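Techylectin-5A (Tachypleus tridentatus, PDB 1JC9) recognises acetyl group-containing substances on microbial and blood-cell surfaces as a secreted, calcium-containing innate-immunity lectin, agglutinating Gram-negative bacteria more strongly than Gram-positive ones. Local coordinates at residues A[100-105]-A[116-122]; A[138-143]-A[154-160]; A[180-186]-A[242-246]; A[209-213]-A[223-227]. One frame throughout, in Å; residues are numbered along the deposited sequence.

Contact 1: A[100-105]-A[116-122]; sequences NPSDYF and FGNIEKD
Asn100 reaches across to the carboxylate of Asp122, its amide lying nearly coplanar with it. ND2 bonds to the syn lone pair of Asp122 OD2 at 3.1 Å, and makes a shorter but bent, weak bond to OD1. A bridging water adds to this grip: it accepts from Asn100 N and donates to Asp122 OD2, so that backbone and side chain of the asparagine both hold the same acid. The chain then reverses through a type I turn from Pro101 to Tyr104. Tyr104, whose ring swings out opposite the main-chain N (chi1 -175°), extends toward 116-122; Asn100 CG lies over one ring face, and the OH is 3.3 Å from Gly117 CA, which meets the ring at its edge. Phe116 points an edge at the other aromatics, standing almost perpendicular to Tyr104 (86°, centroids 5.8 Å apart) and closer over Phe105, where CE1 sits above the ring centre, 3.8 Å from its plane. Phe105 offers its own edge to Asp122 CB at 4.2 Å from CE1. This aromatic cluster joins the loop after strand 89-95 to the short strand 116-117 that follows helix 109-114, whose Tyr112 packs on Phe116 and hydrogen-bonds to Phe105 O.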
# COMPACT_ATOMS: atom_id res chain seq x y z
N ASN A 100 -6.29 -8.81 14.46
CA ASN A 100 -6.67 -9.69 13.36
C ASN A 100 -5.65 -10.82 13.22
O ASN A 100 -4.51 -10.69 13.66
CB ASN A 100 -6.76 -8.89 12.05
CG ASN A 100 -7.96 -7.97 12.02
OD1 ASN A 100 -9.10 -8.41 12.21
ND2 ASN A 100 -7.73 -6.68 11.78
N PRO A 101 -6.06 -11.95 12.62
CA PRO A 101 -5.18 -13.10 12.43
C PRO A 101 -3.94 -12.71 11.61
O PRO A 101 -4.00 -11.79 10.80
CB PRO A 101 -6.06 -14.09 11.67
CG PRO A 101 -7.43 -13.74 12.13
CD PRO A 101 -7.41 -12.23 12.11
N SER A 102 -2.84 -13.44 11.80
CA SER A 102 -1.61 -13.15 11.08
C SER A 102 -1.75 -13.34 9.57
O SER A 102 -0.95 -12.82 8.80
CB SER A 102 -0.48 -14.05 11.60
OG SER A 102 -0.74 -15.41 11.30
N ASP A 103 -2.77 -14.09 9.16
CA ASP A 103 -3.02 -14.35 7.75
C ASP A 103 -4.24 -13.58 7.24
O ASP A 103 -4.90 -13.97 6.28
CB ASP A 103 -3.22 -15.86 7.52
CG ASP A 103 -4.49 -16.39 8.18
OD1 ASP A 103 -4.92 -15.82 9.21
OD2 ASP A 103 -5.05 -17.38 7.67
N TYR A 104 -4.52 -12.45 7.89
CA TYR A 104 -5.65 -11.60 7.54
C TYR A 104 -5.59 -11.04 6.11
O TYR A 104 -6.63 -10.85 5.48
CB TYR A 104 -5.72 -10.44 8.54
CG TYR A 104 -6.92 -9.54 8.36
CD1 TYR A 104 -8.22 -10.05 8.43
CD2 TYR A 104 -6.76 -8.18 8.14
CE1 TYR A 104 -9.33 -9.21 8.30
CE2 TYR A 104 -7.85 -7.33 8.01
CZ TYR A 104 -9.13 -7.85 8.09
OH TYR A 104 -10.21 -7.01 7.97
N PHE A 105 -4.39 -10.79 5.61
CA PHE A 105 -4.23 -10.26 4.26
C PHE A 105 -4.08 -11.33 3.19
O PHE A 105 -3.81 -11.04 2.02
CB PHE A 105 -3.04 -9.29 4.21
CG PHE A 105 -3.37 -7.91 4.67
CD1 PHE A 105 -3.86 -7.68 5.96
CD2 PHE A 105 -3.24 -6.82 3.81
CE1 PHE A 105 -4.22 -6.40 6.37
CE2 PHE A 105 -3.60 -5.54 4.22
CZ PHE A 105 -4.09 -5.33 5.50
N PHE A 116 -10.68 -4.19 2.03
CA PHE A 116 -11.12 -4.85 3.25
C PHE A 116 -10.42 -4.25 4.47
O PHE A 116 -9.37 -3.61 4.33
CB PHE A 116 -10.85 -6.36 3.16
CG PHE A 116 -9.41 -6.71 2.87
CD1 PHE A 116 -8.49 -6.84 3.90
CD2 PHE A 116 -8.99 -6.93 1.56
CE1 PHE A 116 -7.17 -7.19 3.64
CE2 PHE A 116 -7.66 -7.28 1.29
CZ PHE A 116 -6.75 -7.40 2.34
N GLY A 117 -11.01 -4.43 5.64
CA GLY A 117 -10.43 -3.91 6.86
C GLY A 117 -11.01 -2.57 7.28
O GLY A 117 -11.82 -1.98 6.56
N ASN A 118 -10.60 -2.10 8.45
CA ASN A 118 -11.06 -0.83 9.01
C ASN A 118 -10.00 0.24 8.77
O ASN A 118 -8.84 0.07 9.17
CB ASN A 118 -11.32 -0.99 10.51
CG ASN A 118 -11.89 0.26 11.15
OD1 ASN A 118 -11.29 1.34 11.09
ND2 ASN A 118 -13.05 0.12 11.78
N ILE A 119 -10.38 1.35 8.14
CA ILE A 119 -9.42 2.41 7.84
C ILE A 119 -8.68 3.00 9.05
O ILE A 119 -7.71 3.74 8.88
CB ILE A 119 -10.09 3.57 7.07
CG1 ILE A 119 -11.22 4.17 7.90
CG2 ILE A 119 -10.60 3.07 5.72
CD1 ILE A 119 -11.77 5.44 7.32
N GLU A 120 -9.13 2.68 10.25
CA GLU A 120 -8.46 3.18 11.45
C GLU A 120 -7.52 2.14 12.04
O GLU A 120 -6.77 2.42 12.98
CB GLU A 120 -9.49 3.61 12.50
CG GLU A 120 -10.29 4.84 12.10
CD GLU A 120 -11.20 5.35 13.20
OE1 GLU A 120 -10.68 5.76 14.26
OE2 GLU A 120 -12.43 5.33 13.02
N LYS A 121 -7.55 0.93 11.48
CA LYS A 121 -6.69 -0.16 11.92
C LYS A 121 -5.94 -0.69 10.71
O LYS A 121 -5.43 0.11 9.92
CB LYS A 121 -7.54 -1.25 12.58
CG LYS A 121 -8.22 -0.74 13.85
CD LYS A 121 -9.09 -1.78 14.51
CE LYS A 121 -9.68 -1.23 15.81
NZ LYS A 121 -10.60 -2.21 16.46
N ASP A 122 -5.87 -2.01 10.54
CA ASP A 122 -5.18 -2.56 9.38
C ASP A 122 -6.16 -2.77 8.23
O ASP A 122 -7.26 -3.29 8.43
CB ASP A 122 -4.44 -3.86 9.74
CG ASP A 122 -5.29 -4.83 10.56
OD1 ASP A 122 -6.30 -4.41 11.16
OD2 ASP A 122 -4.92 -6.03 10.61
O HOH W 1 -4.28 -6.87 13.26
O HOH W 2 -9.19 -4.16 10.09

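Contact 2: A[138-143]-A[154-160]; sequences NYMIRF and YAIYQDF
Ile141 and Phe160 form the apolar centre of this antiparallel beta hairpin, built from strands 139-146 and 152-162 of the fibrinogen-like domain. Placing CG1 anti to the backbone N (chi1 179°) carries the extended isoleucine branch over the phenylalanine, and CD1 settles 3.9 Å from the ring centroid in a CH-pi contact. Its other branch, CG2, rests against Tyr157 CB. Farther along the same face, Phe143 and Tyr157 meet rim to rim with planes at 84°, and both pack against Phe184. Paired N-H...O bonds join Ile141 with Tyr157 and Phe143 with Ala155, leaving Arg142 and Ile156 as the non-hydrogen-bonded pair between them. On the face that carries Arg142 and Ile156, Ile156 CD1 presses on the aliphatic part of the arginine, 3.3 Å from CG; Met140 SD lies near Ile156 CG2. The arginine chain runs extended and lays its guanidinium almost parallel to the Tyr154 ring (8° between planes), Tyr154 CD2 lying over one guanidinium face, displaced toward its rim; Asp144 supplies the salt-bridge partner at NE. At the other end the chain turns a corner at Gln158 and Asp159, where Asn138 ND2 donates to Asp159 OD1 over 3.0 Å, the acceptor lying in the amide plane.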
# COMPACT_ATOMS: atom_id res chain seq x y z
N ASN A 138 -1.65 13.55 -10.61
CA ASN A 138 -0.35 12.95 -10.33
C ASN A 138 -0.00 12.87 -8.85
O ASN A 138 0.07 13.88 -8.15
CB ASN A 138 0.74 13.69 -11.11
CG ASN A 138 2.04 12.93 -11.15
OD1 ASN A 138 2.06 11.70 -11.20
ND2 ASN A 138 3.15 13.66 -11.15
N TYR A 139 0.22 11.65 -8.37
CA TYR A 139 0.55 11.41 -6.97
C TYR A 139 1.91 10.76 -6.75
O TYR A 139 2.47 10.13 -7.65
CB TYR A 139 -0.48 10.48 -6.32
CG TYR A 139 -1.85 11.07 -6.10
CD1 TYR A 139 -2.79 11.10 -7.12
CD2 TYR A 139 -2.19 11.61 -4.86
CE1 TYR A 139 -4.06 11.65 -6.91
CE2 TYR A 139 -3.44 12.16 -4.64
CZ TYR A 139 -4.36 12.19 -5.66
OH TYR A 139 -5.59 12.75 -5.43
N MET A 140 2.42 10.93 -5.54
CA MET A 140 3.66 10.28 -5.15
C MET A 140 3.20 9.37 -4.01
O MET A 140 2.21 9.67 -3.34
CB MET A 140 4.70 11.29 -4.64
CG MET A 140 4.29 12.11 -3.42
SD MET A 140 5.69 13.07 -2.78
CE MET A 140 6.18 13.98 -4.23
N ILE A 141 3.88 8.25 -3.82
CA ILE A 141 3.50 7.35 -2.75
C ILE A 141 4.61 7.33 -1.71
O ILE A 141 5.79 7.37 -2.04
CB ILE A 141 3.25 5.90 -3.26
CG1 ILE A 141 2.88 4.99 -2.09
CG2 ILE A 141 4.48 5.36 -3.98
CD1 ILE A 141 2.43 3.61 -2.50
N ARG A 142 4.22 7.31 -0.44
CA ARG A 142 5.20 7.27 0.64
C ARG A 142 5.00 6.02 1.48
O ARG A 142 3.87 5.67 1.82
CB ARG A 142 5.07 8.52 1.52
CG ARG A 142 5.94 8.47 2.77
CD ARG A 142 5.91 9.77 3.58
NE ARG A 142 6.57 9.57 4.87
CZ ARG A 142 7.62 10.25 5.31
NH1 ARG A 142 8.16 11.20 4.55
NH2 ARG A 142 8.15 9.97 6.49
N PHE A 143 6.09 5.33 1.79
CA PHE A 143 6.05 4.14 2.63
C PHE A 143 6.65 4.52 3.99
O PHE A 143 7.77 5.01 4.05
CB PHE A 143 6.90 3.00 2.06
CG PHE A 143 6.35 2.38 0.80
CD1 PHE A 143 6.63 2.93 -0.45
CD2 PHE A 143 5.58 1.22 0.86
CE1 PHE A 143 6.15 2.34 -1.62
CE2 PHE A 143 5.10 0.62 -0.30
CZ PHE A 143 5.38 1.18 -1.54
N TYR A 154 11.68 5.52 5.72
CA TYR A 154 10.63 5.86 4.77
C TYR A 154 11.20 5.80 3.36
O TYR A 154 12.42 5.84 3.17
CB TYR A 154 10.07 7.26 5.04
CG TYR A 154 11.00 8.38 4.63
CD1 TYR A 154 12.14 8.67 5.37
CD2 TYR A 154 10.78 9.10 3.45
CE1 TYR A 154 13.05 9.65 4.94
CE2 TYR A 154 11.68 10.08 3.02
CZ TYR A 154 12.82 10.34 3.77
OH TYR A 154 13.72 11.29 3.34
N ALA A 155 10.31 5.69 2.38
CA ALA A 155 10.69 5.65 0.98
C ALA A 155 9.61 6.40 0.22
O ALA A 155 8.42 6.26 0.52
CB ALA A 155 10.78 4.22 0.49
N ILE A 156 10.02 7.21 -0.74
CA ILE A 156 9.10 7.98 -1.55
C ILE A 156 9.32 7.60 -3.00
O ILE A 156 10.45 7.41 -3.43
CB ILE A 156 9.39 9.51 -1.43
CG1 ILE A 156 9.36 9.95 0.03
CG2 ILE A 156 8.38 10.29 -2.27
CD1 ILE A 156 7.99 9.97 0.64
N TYR A 157 8.22 7.46 -3.75
CA TYR A 157 8.30 7.16 -5.17
C TYR A 157 7.37 8.13 -5.88
O TYR A 157 6.19 8.23 -5.54
CB TYR A 157 7.83 5.73 -5.47
CG TYR A 157 8.76 4.66 -4.96
CD1 TYR A 157 8.67 4.21 -3.64
CD2 TYR A 157 9.75 4.13 -5.78
CE1 TYR A 157 9.56 3.26 -3.15
CE2 TYR A 157 10.65 3.17 -5.29
CZ TYR A 157 10.54 2.75 -3.98
OH TYR A 157 11.43 1.81 -3.49
N GLN A 158 7.91 8.86 -6.85
CA GLN A 158 7.10 9.81 -7.59
C GLN A 158 6.29 9.09 -8.66
O GLN A 158 6.54 7.93 -8.97
CB GLN A 158 7.97 10.87 -8.26
CG GLN A 158 8.61 11.84 -7.31
CD GLN A 158 9.16 13.06 -8.03
OE1 GLN A 158 8.39 13.89 -8.53
NE2 GLN A 158 10.48 13.17 -8.10
N ASP A 159 5.32 9.81 -9.22
CA ASP A 159 4.49 9.30 -10.30
C ASP A 159 3.97 7.89 -10.04
O ASP A 159 4.22 6.97 -10.82
CB ASP A 159 5.28 9.32 -11.61
CG ASP A 159 5.98 10.65 -11.84
OD1 ASP A 159 5.38 11.70 -11.52
OD2 ASP A 159 7.12 10.66 -12.35
N PHE A 160 3.22 7.74 -8.95
CA PHE A 160 2.64 6.45 -8.59
C PHE A 160 1.21 6.32 -9.10
O PHE A 160 0.38 7.20 -8.88
CB PHE A 160 2.63 6.30 -7.06
CG PHE A 160 1.77 5.17 -6.56
CD1 PHE A 160 2.08 3.85 -6.86
CD2 PHE A 160 0.62 5.44 -5.81
CE1 PHE A 160 1.28 2.81 -6.42
CE2 PHE A 160 -0.20 4.40 -5.37
CZ PHE A 160 0.13 3.07 -5.67
O HOH W 3 -0.63 9.38 -10.07

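Contact 3: A[180-186]-A[242-246]; sequences AGNSFGR and WRAWK. With NAG (2-acetamido-2-deoxy-beta-D-glucopyranose), chain B.
Trp242, at the N-cap position of helix 243-246, packs its indole against the loop 180-186 beside the acetyl-sugar pocket of this fibrinogen-related lectin. Its side chain leaves CA opposite the main-chain N (chi1 -171°) and the ring is turned to a chi2 of -88°, which faces NE1 to two successive carbonyls. It bonds to Gly181 O at 3.0 Å, the oxygen lying near the ring plane, and more weakly to Ala180 O. Ser183 CB rests over one face in a CH-pi contact, 3.8 Å from the centroid of the five-membered ring, and Phe184 CB touches CH2. The serine thus serves twice. Its OG accepts from Ala244 N at 2.8 Å and so takes up an amide in the first turn of the helix. Ala244 CB lies 3.4 Å from Gly181 CA, at a point where the main-chain conformation of Gly181 is one that leaves no room for a CB. Beyond the helix start both arginines line the sugar pocket. Arg243 stretches fully extended and forms a salt bridge with Glu221, which also makes a long, weak ion pair with Arg186. Arg186 is bent at chi3 (78°), bringing the edge of its guanidinium to the sugar's anomeric hydroxyl: NH2 donates to NAG O1 at 3.0 Å, while the NH1 bond to that oxygen is longer and weak.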
# COMPACT_ATOMS: atom_id res chain seq x y z
N ALA A 180 14.92 4.10 3.42
CA ALA A 180 14.55 2.72 3.70
C ALA A 180 15.22 1.74 2.75
O ALA A 180 15.32 0.55 3.05
CB ALA A 180 13.03 2.56 3.61
N GLY A 181 15.69 2.25 1.62
CA GLY A 181 16.30 1.40 0.62
C GLY A 181 15.24 1.20 -0.46
O GLY A 181 14.05 1.13 -0.15
N ASN A 182 15.67 1.11 -1.71
CA ASN A 182 14.74 0.96 -2.82
C ASN A 182 14.29 -0.49 -3.05
O ASN A 182 14.81 -1.17 -3.93
CB ASN A 182 15.39 1.50 -4.09
CG ASN A 182 14.44 1.55 -5.26
OD1 ASN A 182 13.26 1.22 -5.14
ND2 ASN A 182 14.94 1.98 -6.41
N SER A 183 13.32 -0.95 -2.27
CA SER A 183 12.84 -2.32 -2.43
C SER A 183 11.48 -2.45 -3.13
O SER A 183 10.94 -3.54 -3.24
CB SER A 183 12.77 -3.02 -1.07
OG SER A 183 14.07 -3.16 -0.50
N PHE A 184 10.94 -1.33 -3.61
CA PHE A 184 9.66 -1.36 -4.33
C PHE A 184 9.93 -1.17 -5.82
O PHE A 184 9.13 -1.56 -6.68
CB PHE A 184 8.74 -0.23 -3.82
CG PHE A 184 7.31 -0.34 -4.28
CD1 PHE A 184 6.58 -1.51 -4.08
CD2 PHE A 184 6.67 0.76 -4.85
CE1 PHE A 184 5.23 -1.58 -4.44
CE2 PHE A 184 5.32 0.69 -5.22
CZ PHE A 184 4.60 -0.48 -5.01
N GLY A 185 11.08 -0.57 -6.12
CA GLY A 185 11.46 -0.30 -7.49
C GLY A 185 11.37 -1.47 -8.46
O GLY A 185 10.90 -1.30 -9.59
N ARG A 186 11.80 -2.65 -8.04
CA ARG A 186 11.78 -3.81 -8.93
C ARG A 186 10.37 -4.23 -9.34
O ARG A 186 10.19 -4.96 -10.31
CB ARG A 186 12.50 -5.00 -8.28
CG ARG A 186 12.93 -6.06 -9.29
CD ARG A 186 13.82 -7.13 -8.66
NE ARG A 186 13.06 -8.12 -7.89
CZ ARG A 186 13.62 -9.13 -7.23
NH1 ARG A 186 14.93 -9.29 -7.24
NH2 ARG A 186 12.86 -9.99 -6.57
N TRP A 242 10.85 -5.80 3.78
CA TRP A 242 11.37 -4.66 3.03
C TRP A 242 12.86 -5.00 3.02
O TRP A 242 13.63 -4.60 3.89
CB TRP A 242 11.11 -3.33 3.74
CG TRP A 242 11.45 -2.15 2.86
CD1 TRP A 242 12.67 -1.54 2.75
CD2 TRP A 242 10.59 -1.49 1.93
NE1 TRP A 242 12.61 -0.54 1.81
CE2 TRP A 242 11.35 -0.49 1.28
CE3 TRP A 242 9.24 -1.66 1.57
CZ2 TRP A 242 10.81 0.35 0.30
CZ3 TRP A 242 8.70 -0.82 0.59
CH2 TRP A 242 9.49 0.17 -0.04
N ARG A 243 13.22 -5.79 2.02
CA ARG A 243 14.58 -6.28 1.85
C ARG A 243 15.75 -5.34 2.11
O ARG A 243 16.66 -5.69 2.86
CB ARG A 243 14.73 -6.88 0.45
CG ARG A 243 16.08 -7.54 0.22
CD ARG A 243 16.25 -7.96 -1.22
NE ARG A 243 17.55 -8.57 -1.45
CZ ARG A 243 17.91 -9.15 -2.60
NH1 ARG A 243 17.06 -9.19 -3.62
NH2 ARG A 243 19.11 -9.68 -2.72
N ALA A 244 15.73 -4.17 1.49
CA ALA A 244 16.83 -3.23 1.63
C ALA A 244 17.11 -2.78 3.06
O ALA A 244 18.21 -2.32 3.36
CB ALA A 244 16.60 -2.01 0.74
N TRP A 245 16.14 -2.92 3.95
CA TRP A 245 16.36 -2.50 5.33
C TRP A 245 16.57 -3.66 6.30
O TRP A 245 17.59 -3.72 6.99
CB TRP A 245 15.19 -1.63 5.82
CG TRP A 245 15.36 -1.10 7.22
CD1 TRP A 245 16.55 -0.87 7.87
CD2 TRP A 245 14.33 -0.71 8.13
NE1 TRP A 245 16.31 -0.37 9.13
CE2 TRP A 245 14.96 -0.26 9.32
CE3 TRP A 245 12.93 -0.70 8.07
CZ2 TRP A 245 14.24 0.19 10.43
CZ3 TRP A 245 12.21 -0.24 9.17
CH2 TRP A 245 12.87 0.20 10.34
N LYS A 246 15.63 -4.60 6.35
CA LYS A 246 15.73 -5.72 7.28
C LYS A 246 15.94 -7.12 6.69
O LYS A 246 15.90 -8.11 7.42
CB LYS A 246 14.50 -5.75 8.19
CG LYS A 246 14.32 -4.50 9.04
CD LYS A 246 15.38 -4.42 10.12
CE LYS A 246 15.07 -3.33 11.13
NZ LYS A 246 16.08 -3.29 12.23
C1 NAG B . 15.18 -12.88 -4.85
C2 NAG B . 14.05 -14.00 -4.73
C3 NAG B . 14.73 -15.41 -4.95
C4 NAG B . 15.26 -15.39 -6.36
C5 NAG B . 16.32 -14.23 -6.48
C6 NAG B . 16.89 -14.13 -7.90
C7 NAG B . 12.14 -13.55 -3.31
C8 NAG B . 11.46 -13.47 -1.98
N2 NAG B . 13.46 -13.95 -3.38
O1 NAG B . 14.66 -11.52 -4.66
O3 NAG B . 13.77 -16.46 -4.86
O4 NAG B . 15.91 -16.68 -6.66
O5 NAG B . 15.76 -12.92 -6.18
O6 NAG B . 17.83 -13.01 -7.80
O7 NAG B . 11.47 -13.25 -4.33

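Contact 4: A[209-213]-A[223-227]; sequences TYKGG and NLNGL. With NAG (2-acetamido-2-deoxy-beta-D-glucopyranose), chain B.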
# COMPACT_ATOMS: atom_id res chain seq x y z
N THR A 209 3.15 -18.61 -2.38
CA THR A 209 4.38 -18.84 -1.64
C THR A 209 4.63 -17.74 -0.61
O THR A 209 4.96 -18.03 0.54
CB THR A 209 5.61 -18.89 -2.58
OG1 THR A 209 5.41 -19.90 -3.58
CG2 THR A 209 6.88 -19.22 -1.79
N TYR A 210 4.45 -16.49 -1.03
CA TYR A 210 4.69 -15.35 -0.15
C TYR A 210 3.47 -14.74 0.54
O TYR A 210 3.57 -13.70 1.20
CB TYR A 210 5.53 -14.33 -0.91
CG TYR A 210 6.83 -14.98 -1.32
CD1 TYR A 210 7.76 -15.40 -0.36
CD2 TYR A 210 7.10 -15.28 -2.66
CE1 TYR A 210 8.91 -16.11 -0.71
CE2 TYR A 210 8.25 -15.98 -3.02
CZ TYR A 210 9.15 -16.39 -2.04
OH TYR A 210 10.27 -17.11 -2.38
N LYS A 211 2.33 -15.40 0.38
CA LYS A 211 1.09 -15.06 1.06
C LYS A 211 0.34 -13.73 0.94
O LYS A 211 -0.53 -13.45 1.76
CB LYS A 211 1.31 -15.33 2.56
CG LYS A 211 1.88 -16.70 2.85
CD LYS A 211 0.93 -17.80 2.38
CE LYS A 211 1.42 -19.19 2.76
NZ LYS A 211 2.64 -19.58 2.01
N GLY A 212 0.64 -12.91 -0.06
CA GLY A 212 -0.09 -11.66 -0.15
C GLY A 212 -0.65 -11.33 -1.52
O GLY A 212 -0.57 -12.13 -2.44
N GLY A 213 -1.25 -10.15 -1.62
CA GLY A 213 -1.76 -9.65 -2.87
C GLY A 213 -0.76 -8.55 -3.16
O GLY A 213 -0.68 -7.58 -2.40
N ASN A 223 7.14 -6.98 0.57
CA ASN A 223 5.95 -7.83 0.66
C ASN A 223 5.06 -7.35 1.80
O ASN A 223 4.69 -8.14 2.68
CB ASN A 223 6.42 -9.28 0.89
CG ASN A 223 5.32 -10.30 0.73
OD1 ASN A 223 4.58 -10.29 -0.25
ND2 ASN A 223 5.22 -11.22 1.69
N LEU A 224 4.70 -6.08 1.78
CA LEU A 224 3.89 -5.47 2.83
C LEU A 224 2.53 -6.07 3.13
O LEU A 224 1.98 -5.86 4.22
CB LEU A 224 3.77 -3.96 2.57
CG LEU A 224 4.92 -3.11 3.14
CD1 LEU A 224 6.25 -3.84 3.05
CD2 LEU A 224 4.97 -1.79 2.41
N ASN A 225 1.97 -6.83 2.19
CA ASN A 225 0.68 -7.47 2.43
C ASN A 225 0.89 -8.93 2.83
O ASN A 225 -0.04 -9.74 2.73
CB ASN A 225 -0.21 -7.40 1.19
CG ASN A 225 -0.76 -6.01 0.95
OD1 ASN A 225 -0.86 -5.19 1.87
ND2 ASN A 225 -1.13 -5.73 -0.30
N GLY A 226 2.09 -9.26 3.30
CA GLY A 226 2.39 -10.63 3.70
C GLY A 226 1.88 -10.96 5.09
O GLY A 226 1.14 -10.19 5.70
N LEU A 227 2.28 -12.13 5.60
CA LEU A 227 1.87 -12.58 6.93
C LEU A 227 2.41 -11.67 8.01
O LEU A 227 3.52 -11.15 7.90
CB LEU A 227 2.36 -14.01 7.19
CG LEU A 227 1.93 -15.11 6.21
CD1 LEU A 227 2.45 -16.45 6.69
CD2 LEU A 227 0.42 -15.15 6.09
C1 NAG B . 15.18 -12.88 -4.85
C2 NAG B . 14.05 -14.00 -4.73
C3 NAG B . 14.73 -15.41 -4.95
C4 NAG B . 15.26 -15.39 -6.36
C5 NAG B . 16.32 -14.23 -6.48
C6 NAG B . 16.89 -14.13 -7.90
C7 NAG B . 12.14 -13.55 -3.31
C8 NAG B . 11.46 -13.47 -1.98
N2 NAG B . 13.46 -13.95 -3.38
O1 NAG B . 14.66 -11.52 -4.66
O3 NAG B . 13.77 -16.46 -4.86
O4 NAG B . 15.91 -16.68 -6.66
O5 NAG B . 15.76 -12.92 -6.18
O6 NAG B . 17.83 -13.01 -7.80
O7 NAG B . 11.47 -13.25 -4.33
O HOH W 4 -0.88 -12.21 4.01
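Lys211 lays the first part of its side chain across Leu227, with CB 3.6 Å from Leu227 CD2 and CG 3.7 Å from Leu227 CG. Bends at chi2 and chi4 then carry the amine back over the end of helix 206-210, where NZ bonds to Thr209 O, approaching from above the carbonyl plane, and to Gln208 O. A positive phi at Lys211 takes the chain out of the helix and on toward Gly212. The preceding carbonyl, Tyr210 O, receives Asn223 ND2 at 3.0 Å in its own plane. That amide has partners on both atoms, since ND2 also donates to Gly239 O and OD1 bonds to Tyr216 OH. In this part of the fibrinogen-like fold, the loop 223-227 lies next to the ligand pocket, the side chains of Asn223 and His220 being about 4 Å apart, and makes a type I beta turn from Asn223 to Gly226 closed by Gly226 N to Asn223 O. Within the turn, Asn225 points its CG anti to the carbonyl carbon (chi1 -73°) and sends ND2 to Gly213 O over 2.8 Å in a nearly straight bond (173°), while Gln93 binds its OD1. Gly212 passes close by, its CA 3.5 Å from Asn225 O, and a water lies between Lys211 O and Asn225 O. On the pocket side the Tyr210 ring receives the acetyl methyl of the sugar over one face, NAG C8 lying 3.7 Å from Tyr210 CZ.

Contacts 3 and 4 both reach the sugar: the first meets its anomeric oxygen and the second its acetyl methyl, although their centres lie 15 Å apart. They meet where Trp242 CE3 packs 4.0 Å from Leu224 CD1. Contact 2 touches both, though it does not reach the sugar. Tyr157 OH lies 2.5 Å from Asn182 OD1, a probable hydrogen bond to the loop of contact 3, and Phe143 CD2 touches Leu224 CD2 of contact 4 at 3.4 Å; the Tyr157 side chain is still about 14 Å from the sugar. Contact 1, across the chain's centre from contact 2, joins the group through contact 4, where Phe105 CB packs 3.4 Å from Asn225 O. The Tyr210 side chain is about 10 Å from the calcium ion.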